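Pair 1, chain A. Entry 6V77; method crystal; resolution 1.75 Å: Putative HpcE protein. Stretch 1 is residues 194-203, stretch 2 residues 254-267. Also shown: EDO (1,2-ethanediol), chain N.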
# COMPACT_ATOMS: atom_id res chain seq x y z
N ASP A 194 1.68 -2.69 -26.88
CA ASP A 194 1.47 -3.96 -27.59
C ASP A 194 2.71 -4.83 -27.38
O ASP A 194 3.55 -4.95 -28.26
CB ASP A 194 1.20 -3.72 -29.08
CG ASP A 194 0.87 -4.99 -29.84
OD1 ASP A 194 0.49 -5.99 -29.18
OD2 ASP A 194 1.00 -4.98 -31.08
N LEU A 195 2.79 -5.44 -26.19
CA LEU A 195 3.92 -6.29 -25.80
C LEU A 195 3.46 -7.73 -25.62
O LEU A 195 2.43 -7.97 -24.98
CB LEU A 195 4.56 -5.79 -24.50
CG LEU A 195 4.93 -4.30 -24.52
CD1 LEU A 195 5.31 -3.89 -23.11
CD2 LEU A 195 6.06 -4.10 -25.50
N GLU A 196 4.23 -8.68 -26.14
CA GLU A 196 3.91 -10.10 -25.97
C GLU A 196 4.34 -10.58 -24.59
O GLU A 196 5.47 -10.33 -24.16
CB GLU A 196 4.62 -10.92 -27.06
CG GLU A 196 4.35 -12.44 -26.99
CD GLU A 196 5.17 -13.19 -28.03
OE1 GLU A 196 6.41 -13.05 -28.01
OE2 GLU A 196 4.58 -13.90 -28.87
N LEU A 197 3.44 -11.27 -23.88
CA LEU A 197 3.74 -11.76 -22.53
C LEU A 197 3.18 -13.18 -22.36
O LEU A 197 2.24 -13.58 -23.05
CB LEU A 197 3.21 -10.83 -21.42
CG LEU A 197 1.72 -10.78 -21.05
CD1 LEU A 197 1.52 -9.84 -19.86
CD2 LEU A 197 0.85 -10.36 -22.25
N GLY A 198 3.80 -13.94 -21.47
CA GLY A 198 3.32 -15.29 -21.27
C GLY A 198 4.00 -15.95 -20.09
O GLY A 198 4.82 -15.34 -19.39
N ALA A 199 3.64 -17.21 -19.88
CA ALA A 199 4.16 -17.98 -18.76
C ALA A 199 4.11 -19.44 -19.14
O ALA A 199 3.23 -19.85 -19.91
CB ALA A 199 3.35 -17.76 -17.47
N GLU A 200 5.06 -20.21 -18.62
CA GLU A 200 5.14 -21.65 -18.85
C GLU A 200 5.39 -22.35 -17.52
O GLU A 200 6.06 -21.81 -16.63
CB GLU A 200 6.27 -22.03 -19.84
CG GLU A 200 6.14 -21.31 -21.16
CD GLU A 200 7.45 -21.22 -21.91
OE1 GLU A 200 8.49 -21.69 -21.40
OE2 GLU A 200 7.42 -20.66 -23.03
N ILE A 201 4.82 -23.55 -17.37
CA ILE A 201 5.03 -24.37 -16.18
C ILE A 201 5.66 -25.67 -16.66
O ILE A 201 5.10 -26.35 -17.52
CB ILE A 201 3.73 -24.65 -15.43
CG1 ILE A 201 3.12 -23.35 -14.92
CG2 ILE A 201 3.99 -25.61 -14.28
CD1 ILE A 201 1.84 -23.56 -14.19
N ASN A 202 6.85 -25.97 -16.13
CA ASN A 202 7.60 -27.15 -16.53
C ASN A 202 7.72 -27.23 -18.05
O ASN A 202 7.64 -28.30 -18.66
CB ASN A 202 6.97 -28.40 -15.93
CG ASN A 202 6.83 -28.29 -14.43
OD1 ASN A 202 7.65 -27.65 -13.77
ND2 ASN A 202 5.78 -28.90 -13.88
N GLY A 203 7.90 -26.06 -18.68
CA GLY A 203 8.13 -26.00 -20.12
C GLY A 203 6.89 -26.00 -20.99
O GLY A 203 7.02 -25.97 -22.22
N PHE A 254 -3.26 -25.86 -9.86
CA PHE A 254 -2.50 -24.86 -9.12
C PHE A 254 -1.05 -25.29 -9.02
O PHE A 254 -0.69 -26.44 -9.33
CB PHE A 254 -3.13 -24.61 -7.75
CG PHE A 254 -4.54 -24.12 -7.85
CD1 PHE A 254 -4.80 -22.84 -8.30
CD2 PHE A 254 -5.61 -24.96 -7.57
CE1 PHE A 254 -6.10 -22.37 -8.43
CE2 PHE A 254 -6.92 -24.50 -7.70
CZ PHE A 254 -7.15 -23.20 -8.13
N LEU A 255 -0.20 -24.35 -8.62
CA LEU A 255 1.22 -24.65 -8.51
C LEU A 255 1.45 -25.74 -7.46
O LEU A 255 0.78 -25.78 -6.42
CB LEU A 255 2.00 -23.38 -8.18
CG LEU A 255 2.00 -22.41 -9.36
CD1 LEU A 255 2.26 -20.96 -8.86
CD2 LEU A 255 3.01 -22.85 -10.41
N ALA A 256 2.35 -26.66 -7.77
CA ALA A 256 2.63 -27.78 -6.89
C ALA A 256 4.11 -27.76 -6.54
O ALA A 256 4.91 -27.16 -7.25
CB ALA A 256 2.26 -29.11 -7.56
N PRO A 257 4.51 -28.41 -5.44
CA PRO A 257 5.94 -28.43 -5.10
C PRO A 257 6.74 -28.97 -6.27
O PRO A 257 6.36 -29.96 -6.90
CB PRO A 257 6.00 -29.36 -3.88
CG PRO A 257 4.67 -29.31 -3.30
CD PRO A 257 3.70 -29.09 -4.42
N GLY A 258 7.85 -28.31 -6.55
CA GLY A 258 8.71 -28.70 -7.65
C GLY A 258 8.37 -28.06 -8.98
O GLY A 258 9.20 -28.12 -9.89
N ASP A 259 7.19 -27.46 -9.12
CA ASP A 259 6.85 -26.78 -10.37
C ASP A 259 7.82 -25.64 -10.63
O ASP A 259 8.24 -24.93 -9.70
CB ASP A 259 5.43 -26.22 -10.34
CG ASP A 259 4.37 -27.26 -10.58
OD1 ASP A 259 4.73 -28.39 -10.97
OD2 ASP A 259 3.18 -26.95 -10.37
N GLU A 260 8.17 -25.45 -11.90
CA GLU A 260 9.01 -24.34 -12.34
C GLU A 260 8.18 -23.46 -13.26
O GLU A 260 7.63 -23.93 -14.26
CB GLU A 260 10.26 -24.84 -13.07
CG GLU A 260 11.35 -25.31 -12.14
CD GLU A 260 12.64 -25.54 -12.87
OE1 GLU A 260 13.50 -24.64 -12.87
OE2 GLU A 260 12.78 -26.63 -13.47
N LEU A 261 8.10 -22.18 -12.92
CA LEU A 261 7.24 -21.23 -13.61
C LEU A 261 8.14 -20.20 -14.27
O LEU A 261 8.81 -19.42 -13.58
CB LEU A 261 6.28 -20.56 -12.62
CG LEU A 261 5.39 -19.43 -13.15
CD1 LEU A 261 4.33 -19.99 -14.07
CD2 LEU A 261 4.76 -18.69 -11.97
N ARG A 262 8.15 -20.19 -15.59
CA ARG A 262 8.90 -19.21 -16.36
C ARG A 262 7.93 -18.13 -16.82
O ARG A 262 6.87 -18.43 -17.38
CB ARG A 262 9.61 -19.88 -17.54
CG ARG A 262 10.27 -18.87 -18.51
CD ARG A 262 11.07 -19.59 -19.61
NE ARG A 262 11.59 -18.61 -20.55
CZ ARG A 262 10.94 -18.19 -21.63
NH1 ARG A 262 9.75 -18.70 -21.94
NH2 ARG A 262 11.48 -17.27 -22.41
N THR A 263 8.28 -16.87 -16.57
CA THR A 263 7.44 -15.72 -16.85
C THR A 263 8.22 -14.82 -17.79
O THR A 263 9.41 -14.60 -17.57
CB THR A 263 7.10 -14.98 -15.54
OG1 THR A 263 6.45 -15.88 -14.63
CG2 THR A 263 6.21 -13.76 -15.78
N TYR A 264 7.59 -14.33 -18.86
CA TYR A 264 8.36 -13.52 -19.81
C TYR A 264 7.51 -12.43 -20.45
O TYR A 264 6.29 -12.55 -20.58
CB TYR A 264 8.97 -14.38 -20.93
CG TYR A 264 7.93 -14.98 -21.87
CD1 TYR A 264 7.47 -14.27 -22.98
CD2 TYR A 264 7.42 -16.24 -21.63
CE1 TYR A 264 6.51 -14.82 -23.82
CE2 TYR A 264 6.46 -16.79 -22.46
CZ TYR A 264 6.01 -16.07 -23.56
OH TYR A 264 5.06 -16.63 -24.38
N ILE A 265 8.18 -11.35 -20.85
CA ILE A 265 7.62 -10.35 -21.75
C ILE A 265 8.66 -10.18 -22.85
O ILE A 265 9.80 -9.80 -22.57
CB ILE A 265 7.34 -9.01 -21.03
CG1 ILE A 265 6.33 -9.22 -19.88
CG2 ILE A 265 6.83 -8.00 -22.03
CD1 ILE A 265 5.94 -7.94 -19.11
N THR A 266 8.27 -10.48 -24.09
CA THR A 266 9.25 -10.65 -25.16
C THR A 266 9.92 -9.32 -25.45
O THR A 266 9.25 -8.30 -25.63
CB THR A 266 8.60 -11.20 -26.42
OG1 THR A 266 7.89 -12.42 -26.08
CG2 THR A 266 9.67 -11.50 -27.49
N GLY A 267 11.26 -9.32 -25.44
CA GLY A 267 12.02 -8.10 -25.61
C GLY A 267 12.21 -7.27 -24.36
O GLY A 267 12.96 -6.28 -24.40
C1 EDO N . 12.29 -12.51 -22.82
O1 EDO N . 12.04 -13.77 -23.45
C2 EDO N . 13.12 -11.63 -23.75
O2 EDO N . 12.55 -11.71 -25.07
O HOH W 1 6.92 -8.05 -27.23
O HOH W 2 5.28 -19.41 -24.35
O HOH W 3 8.79 -23.58 -17.27

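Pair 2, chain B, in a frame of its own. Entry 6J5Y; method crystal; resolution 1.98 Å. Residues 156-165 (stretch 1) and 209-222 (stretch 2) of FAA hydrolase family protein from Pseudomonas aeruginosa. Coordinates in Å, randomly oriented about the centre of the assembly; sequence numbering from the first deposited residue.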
# COMPACT_ATOMS: atom_id res chain seq x y z
N HIS B 156 14.70 -5.70 7.21
CA HIS B 156 15.53 -5.48 6.00
C HIS B 156 14.87 -6.24 4.84
O HIS B 156 14.46 -7.40 5.07
CB HIS B 156 16.98 -5.95 6.26
CG HIS B 156 17.62 -5.30 7.44
ND1 HIS B 156 18.35 -4.12 7.33
CD2 HIS B 156 17.64 -5.63 8.75
CE1 HIS B 156 18.80 -3.77 8.52
NE2 HIS B 156 18.39 -4.69 9.41
N ALA B 157 14.77 -5.62 3.67
CA ALA B 157 14.25 -6.23 2.43
C ALA B 157 14.31 -5.22 1.29
O ALA B 157 13.74 -4.13 1.46
CB ALA B 157 12.82 -6.70 2.61
N ALA B 158 14.93 -5.56 0.15
CA ALA B 158 14.91 -4.69 -1.04
C ALA B 158 13.46 -4.61 -1.52
O ALA B 158 12.72 -5.64 -1.44
CB ALA B 158 15.83 -5.18 -2.15
N ILE B 159 13.08 -3.40 -1.93
CA ILE B 159 11.76 -3.02 -2.50
C ILE B 159 12.04 -2.27 -3.80
O ILE B 159 12.89 -1.32 -3.82
CB ILE B 159 10.94 -2.19 -1.49
CG1 ILE B 159 9.58 -1.76 -2.05
CG2 ILE B 159 11.76 -1.01 -0.96
CD1 ILE B 159 8.59 -1.34 -1.00
N SER B 160 11.39 -2.69 -4.87
CA SER B 160 11.72 -2.25 -6.24
C SER B 160 10.45 -2.19 -7.10
O SER B 160 9.51 -3.02 -6.89
CB SER B 160 12.74 -3.16 -6.83
OG SER B 160 12.12 -4.41 -7.14
N LEU B 161 10.44 -1.25 -8.04
CA LEU B 161 9.36 -1.10 -9.04
C LEU B 161 10.01 -0.83 -10.38
O LEU B 161 10.83 0.14 -10.47
CB LEU B 161 8.42 0.05 -8.67
CG LEU B 161 7.16 0.13 -9.53
CD1 LEU B 161 6.05 0.81 -8.77
CD2 LEU B 161 7.40 0.87 -10.83
N GLN B 162 9.68 -1.64 -11.37
CA GLN B 162 10.15 -1.37 -12.74
C GLN B 162 8.94 -1.10 -13.61
O GLN B 162 7.83 -1.64 -13.33
CB GLN B 162 11.09 -2.48 -13.22
CG GLN B 162 10.46 -3.86 -13.26
CD GLN B 162 11.30 -4.80 -14.09
OE1 GLN B 162 10.89 -5.22 -15.17
NE2 GLN B 162 12.49 -5.09 -13.60
N VAL B 163 9.11 -0.21 -14.58
CA VAL B 163 8.09 0.05 -15.62
C VAL B 163 8.74 -0.27 -16.96
O VAL B 163 9.78 0.36 -17.28
CB VAL B 163 7.55 1.50 -15.56
CG1 VAL B 163 6.62 1.77 -16.73
CG2 VAL B 163 6.87 1.79 -14.23
N ASP B 164 8.14 -1.20 -17.70
CA ASP B 164 8.58 -1.60 -19.06
C ASP B 164 10.06 -1.94 -19.01
O ASP B 164 10.79 -1.49 -19.90
CB ASP B 164 8.29 -0.47 -20.05
CG ASP B 164 6.81 -0.26 -20.31
OD1 ASP B 164 6.03 -1.22 -20.13
OD2 ASP B 164 6.44 0.86 -20.72
N GLY B 165 10.49 -2.66 -17.97
CA GLY B 165 11.85 -3.23 -17.83
C GLY B 165 12.85 -2.26 -17.21
O GLY B 165 14.02 -2.69 -16.99
N ALA B 209 4.62 9.06 -13.23
CA ALA B 209 3.44 8.85 -14.08
C ALA B 209 3.61 7.53 -14.83
O ALA B 209 4.72 7.02 -15.04
CB ALA B 209 3.23 10.01 -15.03
N VAL B 210 2.48 6.96 -15.17
CA VAL B 210 2.42 5.72 -15.97
C VAL B 210 1.33 6.02 -17.01
O VAL B 210 0.42 6.80 -16.67
CB VAL B 210 2.17 4.56 -14.99
CG1 VAL B 210 0.71 4.31 -14.68
CG2 VAL B 210 2.88 3.30 -15.40
N GLU B 211 1.49 5.54 -18.24
CA GLU B 211 0.54 5.81 -19.34
C GLU B 211 -0.07 4.48 -19.80
O GLU B 211 0.47 3.40 -19.45
CB GLU B 211 1.23 6.59 -20.46
CG GLU B 211 2.32 5.84 -21.21
CD GLU B 211 2.87 6.61 -22.40
OE1 GLU B 211 3.94 6.25 -22.91
OE2 GLU B 211 2.21 7.57 -22.84
N ARG B 212 -1.20 4.53 -20.49
CA ARG B 212 -1.89 3.30 -20.96
C ARG B 212 -0.91 2.48 -21.80
O ARG B 212 -0.20 3.06 -22.65
CB ARG B 212 -3.15 3.60 -21.77
CG ARG B 212 -4.09 4.60 -21.11
CD ARG B 212 -4.15 5.89 -21.91
NE ARG B 212 -5.41 6.00 -22.62
CZ ARG B 212 -5.63 6.80 -23.66
NH1 ARG B 212 -4.67 7.57 -24.15
NH2 ARG B 212 -6.83 6.81 -24.20
N GLY B 213 -0.93 1.16 -21.61
CA GLY B 213 -0.10 0.22 -22.38
C GLY B 213 1.18 -0.13 -21.66
O GLY B 213 1.72 -1.19 -21.97
N GLU B 214 1.64 0.70 -20.71
CA GLU B 214 2.85 0.42 -19.89
C GLU B 214 2.57 -0.66 -18.84
O GLU B 214 1.46 -0.69 -18.27
CB GLU B 214 3.34 1.66 -19.13
CG GLU B 214 3.84 2.76 -20.03
CD GLU B 214 4.63 3.84 -19.31
OE1 GLU B 214 4.06 4.50 -18.43
OE2 GLU B 214 5.82 4.01 -19.65
N ARG B 215 3.61 -1.43 -18.54
CA ARG B 215 3.60 -2.58 -17.61
C ARG B 215 4.47 -2.22 -16.42
O ARG B 215 5.57 -1.67 -16.64
CB ARG B 215 4.14 -3.82 -18.32
CG ARG B 215 3.31 -5.09 -18.16
CD ARG B 215 3.63 -6.07 -19.28
NE ARG B 215 4.69 -7.02 -18.95
CZ ARG B 215 5.54 -7.55 -19.83
NH1 ARG B 215 6.45 -8.42 -19.42
NH2 ARG B 215 5.51 -7.19 -21.10
N MET B 216 4.02 -2.54 -15.21
CA MET B 216 4.76 -2.31 -13.94
C MET B 216 5.08 -3.68 -13.34
O MET B 216 4.21 -4.57 -13.46
CB MET B 216 3.91 -1.54 -12.93
CG MET B 216 3.74 -0.06 -13.25
SD MET B 216 2.40 0.69 -12.25
CE MET B 216 0.95 0.08 -13.09
N LEU B 217 6.24 -3.84 -12.70
CA LEU B 217 6.54 -5.03 -11.87
C LEU B 217 7.19 -4.56 -10.56
O LEU B 217 8.29 -4.01 -10.58
CB LEU B 217 7.44 -5.99 -12.65
CG LEU B 217 7.62 -7.38 -12.04
CD1 LEU B 217 6.32 -8.18 -12.11
CD2 LEU B 217 8.75 -8.12 -12.75
N GLY B 218 6.49 -4.75 -9.46
CA GLY B 218 7.02 -4.51 -8.12
C GLY B 218 7.49 -5.80 -7.51
O GLY B 218 6.99 -6.85 -7.89
N ALA B 219 8.42 -5.72 -6.58
CA ALA B 219 8.88 -6.89 -5.83
C ALA B 219 9.38 -6.43 -4.46
O ALA B 219 9.89 -5.31 -4.33
CB ALA B 219 9.90 -7.62 -6.63
N ILE B 220 9.19 -7.29 -3.47
CA ILE B 220 9.91 -7.18 -2.18
C ILE B 220 10.52 -8.53 -1.86
O ILE B 220 9.79 -9.54 -1.99
CB ILE B 220 8.97 -6.66 -1.08
CG1 ILE B 220 8.33 -5.33 -1.51
CG2 ILE B 220 9.71 -6.59 0.24
CD1 ILE B 220 7.22 -4.80 -0.63
N ASP B 221 11.78 -8.53 -1.40
CA ASP B 221 12.51 -9.76 -0.98
C ASP B 221 11.62 -10.63 -0.09
O ASP B 221 11.09 -10.12 0.94
CB ASP B 221 13.79 -9.45 -0.23
CG ASP B 221 14.86 -8.80 -1.08
OD1 ASP B 221 14.80 -8.93 -2.30
OD2 ASP B 221 15.75 -8.17 -0.51
N GLY B 222 11.52 -11.91 -0.42
CA GLY B 222 10.71 -12.89 0.35
C GLY B 222 9.23 -12.79 0.02
O GLY B 222 8.54 -13.71 0.38

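What backbone arrangement do the two pairs share? In each, two antiparallel strands run side by side, their axes 4.6 Å apart at closest approach, and the central backbones superpose to 0.3 Å. A type II turn leads into the second strand, Ala A256 to Asp A259 in pair 1 and Glu B211 to Glu B214 in pair 2, with matched glycines Gly A258 and Gly B213 at its third position. Backbone hydrogen bonds fall in the same register: Glu A200 N donates to Arg A262 O at 2.8 Å, as Gln B162 N does to Leu B217 O at 2.9 Å.

How is the buried face filled? At one end Leu A197 matches Ile B159, and Ile A265 matches Ile B220. Just before them, Leu A195 CB lies 4.0 Å from Ile A265 CG2, and the smaller Ala B157 still brings its CB to 3.9 Å from Ile B220 CG2. Leu A197 CB lies 3.8 Å from Ile A265 CG1, while Ile B159 CD1 reaches Ile B220 CD1 at 3.7 Å. In the middle, bulk is distributed differently: Ala A199 faces Thr A263, whereas the larger Leu B161 sits across from Gly B218, which has no side chain. Further along, Ile A201 CG1 packs on Leu A261 CD1 at 3.7 Å, and the matched Val B163 CG2 meets Met B216 CG at 3.8 Å.

What happens on the other face? Gly A198 lies beneath the ring of Tyr A264, its CA 3.9 Å from the ring centroid in a CH-pi contact; a CB there would come within 2.4 Å of Tyr A264 OH. Pair 2 places two small residues at these positions, Ser B160 and Ala B219, with OG of the former 3.9 Å from CB of the latter. In pair 1, beside Gly A198 and Tyr A264, Glu A200 OE2 forms a salt bridge with Arg A262 NH1 at 3.2 Å. A water links Glu A200 OE2 to Tyr A264 OH, 2.8 Å from each. In pair 2 the uncharged match brings Gln B162 CG to 3.7 Å from Leu B217 CB.

How are the strand ends secured? Asn A202 and Asp B164 nearly coincide, and each uses OD1 to accept from the facing backbone: Glu A260 N to Asn A202 OD1 and Arg B215 N to Asp B164 OD1 are both 2.9 Å. The second branch differs. Asn A202 ND2 donates to Asp A259 OD1 at 3.1 Å, but Asp B164 OD2 stands 3.4 Å from Glu B214 OE2, two acceptors of like charge. At the opposite end, Thr A266 OG1 donates to Glu A196 OE1 at 2.5 Å, while Asp B221 OD2 accepts from Ala B158 N at 2.8 Å, replacing a side-chain pair with a side-chain-to-backbone bond.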